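Local coordinates for dodecin (Thermus thermophilus, PDB 2UX9), which assembles into a hollow dodecamer that binds and sequesters flavins such as FMN and FAD, and also coenzyme A, probably as a cofactor store, at residues E16-L26 against E55-G63. The protein carries 1 engineered substitution. Numbering follows the deposited sequence. Where two conformers were deposited one is given.
Sequences EGLEAAIQAAL and EYQVVLEVG. With NA (sodium ion), chain N; FMN (flavin mononucleotide), chain H; FMN (flavin mononucleotide), chain B.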
loop_
_atom_site.group_PDB
_atom_site.type_symbol
_atom_site.label_atom_id
_atom_site.label_comp_id
_atom_site.label_asym_id
_atom_site.label_seq_id
_atom_site.Cartn_x
_atom_site.Cartn_y
_atom_site.Cartn_z
ATOM N N GLU C 16 10.002 18.451 21.477
ATOM C CA GLU C 16 10.842 19.417 20.753
ATOM C C GLU C 16 10.711 19.326 19.234
ATOM O O GLU C 16 10.693 20.338 18.549
ATOM C CB GLU C 16 12.314 19.216 21.104
ATOM C CG GLU C 16 12.691 19.287 22.570
ATOM C CD GLU C 16 14.145 18.862 22.797
ATOM O OE1 GLU C 16 14.979 19.078 21.889
ATOM O OE2 GLU C 16 14.454 18.296 23.868
ATOM N N GLY C 17 10.671 18.111 18.698
ATOM C CA GLY C 17 10.579 17.926 17.262
ATOM C C GLY C 17 10.809 16.500 16.838
ATOM O O GLY C 17 10.949 15.606 17.666
ATOM N N LEU C 18 10.888 16.313 15.528
ATOM C CA LEU C 18 10.957 14.998 14.925
ATOM C C LEU C 18 12.313 14.339 15.135
ATOM O O LEU C 18 12.394 13.164 15.494
ATOM C CB LEU C 18 10.644 15.101 13.437
ATOM C CG LEU C 18 9.242 15.602 13.101
ATOM C CD1 LEU C 18 9.111 15.849 11.616
ATOM C CD2 LEU C 18 8.193 14.596 13.560
ATOM N N GLU C 19 13.370 15.101 14.909
ATOM C CA GLU C 19 14.732 14.596 15.116
ATOM C C GLU C 19 14.920 14.202 16.571
ATOM O O GLU C 19 15.486 13.160 16.853
ATOM C CB GLU C 19 15.782 15.641 14.713
ATOM C CG GLU C 19 15.934 15.870 13.210
ATOM C CD GLU C 19 14.928 16.845 12.617
ATOM O OE1 GLU C 19 14.013 17.311 13.313
ATOM O OE2 GLU C 19 15.049 17.171 11.423
ATOM N N ALA C 20 14.420 15.024 17.489
ATOM C CA ALA C 20 14.545 14.718 18.910
ATOM C C ALA C 20 13.800 13.428 19.257
ATOM O O ALA C 20 14.272 12.653 20.087
ATOM C CB ALA C 20 14.035 15.888 19.760
ATOM N N ALA C 21 12.650 13.191 18.633
ATOM C CA ALA C 21 11.895 11.966 18.904
ATOM C C ALA C 21 12.642 10.734 18.384
ATOM O O ALA C 21 12.749 9.711 19.073
ATOM C CB ALA C 21 10.513 12.057 18.290
ATOM N N ILE C 22 13.200 10.843 17.180
ATOM C CA ILE C 22 14.022 9.765 16.641
ATOM C C ILE C 22 15.216 9.511 17.564
ATOM O O ILE C 22 15.518 8.372 17.914
ATOM C CB ILE C 22 14.504 10.112 15.223
ATOM C CG1 ILE C 22 13.309 10.138 14.259
ATOM C CG2 ILE C 22 15.553 9.113 14.753
ATOM C CD1 ILE C 22 13.603 10.772 12.910
ATOM N N GLN C 23 15.896 10.577 17.962
ATOM C CA GLN C 23 17.077 10.436 18.804
ATOM C C GLN C 23 16.744 9.816 20.158
ATOM O O GLN C 23 17.542 9.058 20.698
ATOM C CB GLN C 23 17.784 11.785 18.994
ATOM C CG GLN C 23 18.427 12.359 17.722
ATOM C CD GLN C 23 19.796 11.783 17.408
ATOM O OE1 GLN C 23 20.063 10.603 17.619
ATOM N NE2 GLN C 23 20.672 12.624 16.869
ATOM N N ALA C 24 15.573 10.125 20.706
ATOM C CA ALA C 24 15.162 9.531 21.979
ATOM C C ALA C 24 15.014 8.018 21.845
ATOM O O ALA C 24 15.441 7.258 22.725
ATOM C CB ALA C 24 13.854 10.146 22.471
ATOM N N ALA C 25 14.413 7.560 20.754
ATOM C CA ALA C 25 14.268 6.116 20.552
ATOM C C ALA C 25 15.635 5.451 20.442
ATOM O O ALA C 25 15.881 4.414 21.048
ATOM C CB ALA C 25 13.416 5.805 19.332
ATOM N N LEU C 26 16.533 6.073 19.692
ATOM C CA LEU C 26 17.847 5.498 19.474
ATOM C C LEU C 26 18.707 5.531 20.732
ATOM O O LEU C 26 19.496 4.626 20.950
ATOM C CB LEU C 26 18.564 6.199 18.318
ATOM C CG LEU C 26 17.896 6.101 16.946
ATOM C CD1 LEU C 26 18.750 6.724 15.843
ATOM C CD2 LEU C 26 17.589 4.654 16.599
ATOM N N GLU C 55 3.185 16.188 22.037
ATOM C CA GLU C 55 4.277 15.246 21.775
ATOM C C GLU C 55 4.323 14.863 20.301
ATOM O O GLU C 55 3.291 14.497 19.738
ATOM C CB GLU C 55 4.084 13.969 22.586
ATOM C CG GLU C 55 4.186 14.152 24.081
ATOM C CD GLU C 55 5.611 14.322 24.562
ATOM O OE1 GLU C 55 6.556 14.150 23.766
ATOM O OE2 GLU C 55 5.807 14.607 25.767
ATOM N N TYR C 56 5.500 14.951 19.681
ATOM C CA TYR C 56 5.776 14.297 18.398
ATOM C C TYR C 56 6.069 12.843 18.710
ATOM O O TYR C 56 6.763 12.544 19.679
ATOM C CB TYR C 56 7.003 14.905 17.708
ATOM C CG TYR C 56 6.815 16.341 17.280
ATOM C CD1 TYR C 56 6.208 16.646 16.068
ATOM C CD2 TYR C 56 7.222 17.388 18.086
ATOM C CE1 TYR C 56 6.027 17.943 15.668
ATOM C CE2 TYR C 56 7.038 18.711 17.688
ATOM C CZ TYR C 56 6.439 18.971 16.474
ATOM O OH TYR C 56 6.223 20.259 16.059
ATOM N N GLN C 57 5.528 11.937 17.898
ATOM C CA GLN C 57 5.698 10.505 18.089
ATOM C C GLN C 57 6.147 9.893 16.770
ATOM O O GLN C 57 5.403 9.928 15.789
ATOM C CB GLN C 57 4.377 9.883 18.547
ATOM C CG GLN C 57 3.851 10.454 19.868
ATOM C CD GLN C 57 2.436 10.029 20.181
ATOM O OE1 GLN C 57 1.670 9.735 19.269
ATOM N NE2 GLN C 57 2.072 10.004 21.472
ATOM N N VAL C 58 7.365 9.372 16.722
ATOM C CA VAL C 58 7.899 8.833 15.484
ATOM C C VAL C 58 8.045 7.331 15.653
ATOM O O VAL C 58 8.770 6.869 16.536
ATOM C CB VAL C 58 9.225 9.482 15.129
ATOM C CG1 VAL C 58 9.769 8.881 13.845
ATOM C CG2 VAL C 58 9.040 10.984 14.981
ATOM N N VAL C 59 7.313 6.584 14.837
ATOM C CA VAL C 59 7.326 5.137 14.862
ATOM C C VAL C 59 8.410 4.707 13.905
ATOM O O VAL C 59 8.374 5.076 12.738
ATOM C CB VAL C 59 5.981 4.558 14.404
ATOM C CG1 VAL C 59 6.002 3.009 14.477
ATOM C CG2 VAL C 59 4.823 5.156 15.219
ATOM N N LEU C 60 9.394 3.959 14.392
ATOM C CA LEU C 60 10.478 3.551 13.528
ATOM C C LEU C 60 10.913 2.124 13.765
ATOM O O LEU C 60 10.765 1.580 14.856
ATOM C CB LEU C 60 11.661 4.523 13.620
ATOM C CG LEU C 60 12.399 4.653 14.951
ATOM C CD1 LEU C 60 13.619 5.575 14.835
ATOM C CD2 LEU C 60 11.499 5.144 16.065
ATOM N N GLU C 61 11.404 1.507 12.707
ATOM C CA GLU C 61 12.081 0.216 12.768
ATOM C C GLU C 61 13.564 0.467 12.943
ATOM O O GLU C 61 14.119 1.343 12.272
ATOM C CB GLU C 61 11.869 -0.553 11.467
ATOM C CG GLU C 61 10.418 -0.921 11.177
ATOM C CD GLU C 61 9.964 -2.157 11.921
ATOM O OE1 GLU C 61 8.765 -2.481 11.841
ATOM O OE2 GLU C 61 10.799 -2.809 12.583
ATOM N N VAL C 62 14.198 -0.295 13.820
ATOM C CA VAL C 62 15.619 -0.169 14.057
ATOM C C VAL C 62 16.243 -1.529 13.747
ATOM O O VAL C 62 15.814 -2.553 14.297
ATOM C CB VAL C 62 15.877 0.255 15.505
ATOM C CG1 VAL C 62 17.331 0.342 15.765
ATOM C CG2 VAL C 62 15.181 1.612 15.792
ATOM N N GLY C 63 17.230 -1.542 12.854
ATOM C CA GLY C 63 17.924 -2.755 12.447
ATOM C C GLY C 63 19.293 -2.862 13.085
ATOM O O GLY C 63 20.067 -1.892 13.093
HETATM NA NA NA N . 7.601 13.372 26.473
HETATM N N1 FMN H . -2.836 9.158 21.269
HETATM C C2 FMN H . -1.501 9.332 21.060
HETATM O O2 FMN H . -0.813 9.717 21.991
HETATM N N3 FMN H . -0.940 9.045 19.832
HETATM C C4 FMN H . -1.721 8.579 18.796
HETATM O O4 FMN H . -1.290 8.719 17.648
HETATM C C4A FMN H . -3.077 8.387 19.016
HETATM N N5 FMN H . -3.873 7.877 18.016
HETATM C C5A FMN H . -5.219 7.685 18.223
HETATM C C6 FMN H . -5.998 7.181 17.185
HETATM C C7 FMN H . -7.365 6.983 17.366
HETATM C C7M FMN H . -8.136 6.256 16.306
HETATM C C8 FMN H . -7.943 7.304 18.598
HETATM C C8M FMN H . -9.425 7.201 18.817
HETATM C C9 FMN H . -7.161 7.793 19.635
HETATM C C9A FMN H . -5.793 7.995 19.454
HETATM N N10 FMN H . -4.986 8.505 20.479
HETATM C C10 FMN H . -3.631 8.674 20.256
HETATM C "C1'" FMN H . -5.571 8.949 21.803
HETATM C "C2'" FMN H . -6.300 10.288 21.672
HETATM O "O2'" FMN H . -5.379 11.309 21.349
HETATM C "C3'" FMN H . -7.039 10.689 22.950
HETATM O "O3'" FMN H . -6.124 10.837 24.014
HETATM C "C4'" FMN H . -8.119 9.688 23.346
HETATM O "O4'" FMN H . -8.883 9.325 22.215
HETATM C "C5'" FMN H . -9.045 10.273 24.406
HETATM O "O5'" FMN H . -9.604 11.457 23.877
HETATM P P FMN H . -10.739 12.258 24.671
HETATM O O1P FMN H . -10.983 13.535 23.897
HETATM O O2P FMN H . -12.011 11.443 24.737
HETATM O O3P FMN H . -10.249 12.574 26.065
HETATM N N1 FMN B . -4.437 5.785 22.162
HETATM C C2 FMN B . -5.662 5.388 21.721
HETATM O O2 FMN B . -6.627 5.573 22.444
HETATM N N3 FMN B . -5.808 4.822 20.470
HETATM C C4 FMN B . -4.716 4.649 19.647
HETATM O O4 FMN B . -4.805 3.806 18.751
HETATM C C4A FMN B . -3.472 5.069 20.092
HETATM N N5 FMN B . -2.371 4.954 19.273
HETATM C C5A FMN B . -1.132 5.366 19.706
HETATM C C6 FMN B . -0.037 5.221 18.857
HETATM C C7 FMN B . 1.230 5.623 19.273
HETATM C C7M FMN B . 2.346 5.642 18.272
HETATM C C8 FMN B . 1.387 6.167 20.552
HETATM C C8M FMN B . 2.744 6.529 21.086
HETATM C C9 FMN B . 0.292 6.323 21.389
HETATM C C9A FMN B . -0.977 5.917 20.976
HETATM N N10 FMN B . -2.095 6.045 21.809
HETATM C C10 FMN B . -3.335 5.642 21.348
HETATM C "C1'" FMN B . -1.970 6.546 23.233
HETATM C "C2'" FMN B . -1.374 5.479 24.152
HETATM O "O2'" FMN B . -2.257 4.383 24.255
HETATM C "C3'" FMN B . -1.084 6.002 25.559
HETATM O "O3'" FMN B . -2.280 6.432 26.174
HETATM C "C4'" FMN B . -0.072 7.143 25.570
HETATM O "O4'" FMN B . 1.021 6.829 24.733
HETATM C "C5'" FMN B . 0.441 7.409 26.980
HETATM O "O5'" FMN B . 1.008 6.208 27.462
HETATM P P FMN B . 1.775 6.162 28.864
HETATM O O1P FMN B . 2.105 4.709 29.125
HETATM O O2P FMN B . 3.047 6.976 28.796
HETATM O O3P FMN B . 0.869 6.700 29.949
HETATM O O HOH W 1 7.904 11.839 27.525
HETATM O O HOH W 2 8.305 13.049 24.787
HETATM O O HOH W 3 8.497 14.792 26.813
#
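With CG anti to its carbonyl carbon (chi1 -66°), Y56 brings its ring against the start of the helix, where CD2 comes within 3.5 Å of G17 CA. V58, its CG1 anti to the backbone N (179°), spreads its two methyls toward the helix: CG2 meets A21 CB at 3.8 Å, while CG1 turns to I22 CG1. N-cap G17 has an extended backbone with positive phi, rare except in glycine, and the ring lies against its main chain; the N of L18 sits over one ring face, and L18 CD2 reaches CD1 of Y56 at 3.8 Å, the side chains crossing at about a right angle. Cut back to an alanine, Y56 would lose its ring, which would probably open a gap beside G17 and leave L18 CD2 without its aromatic neighbour. Farther along, small A21 and A25 let the strand come near, the segment axes passing 7.6 Å apart at a crossing angle of -55°. L60 CD2 packs on A25 CB at 3.8 Å and its CD1 on I22 CG2 at 4.0 Å, and L26 CD2 ends the row against CG2 of V62. I22, L26, V58 and L60 fill this buried seam, which no hydrogen bond crosses, without polar groups needing partners. On the strand's other face, Q57 grips one FMN through its amide: OE1 accepts from N3 at 2.8 Å and NE2 donates to O2, both nearly straight, while V59 CG2 approaches the second flavin. A helix between the first two strands, packed on one face of a three-stranded antiparallel sheet of order 1-3-2, is the dodecin fold.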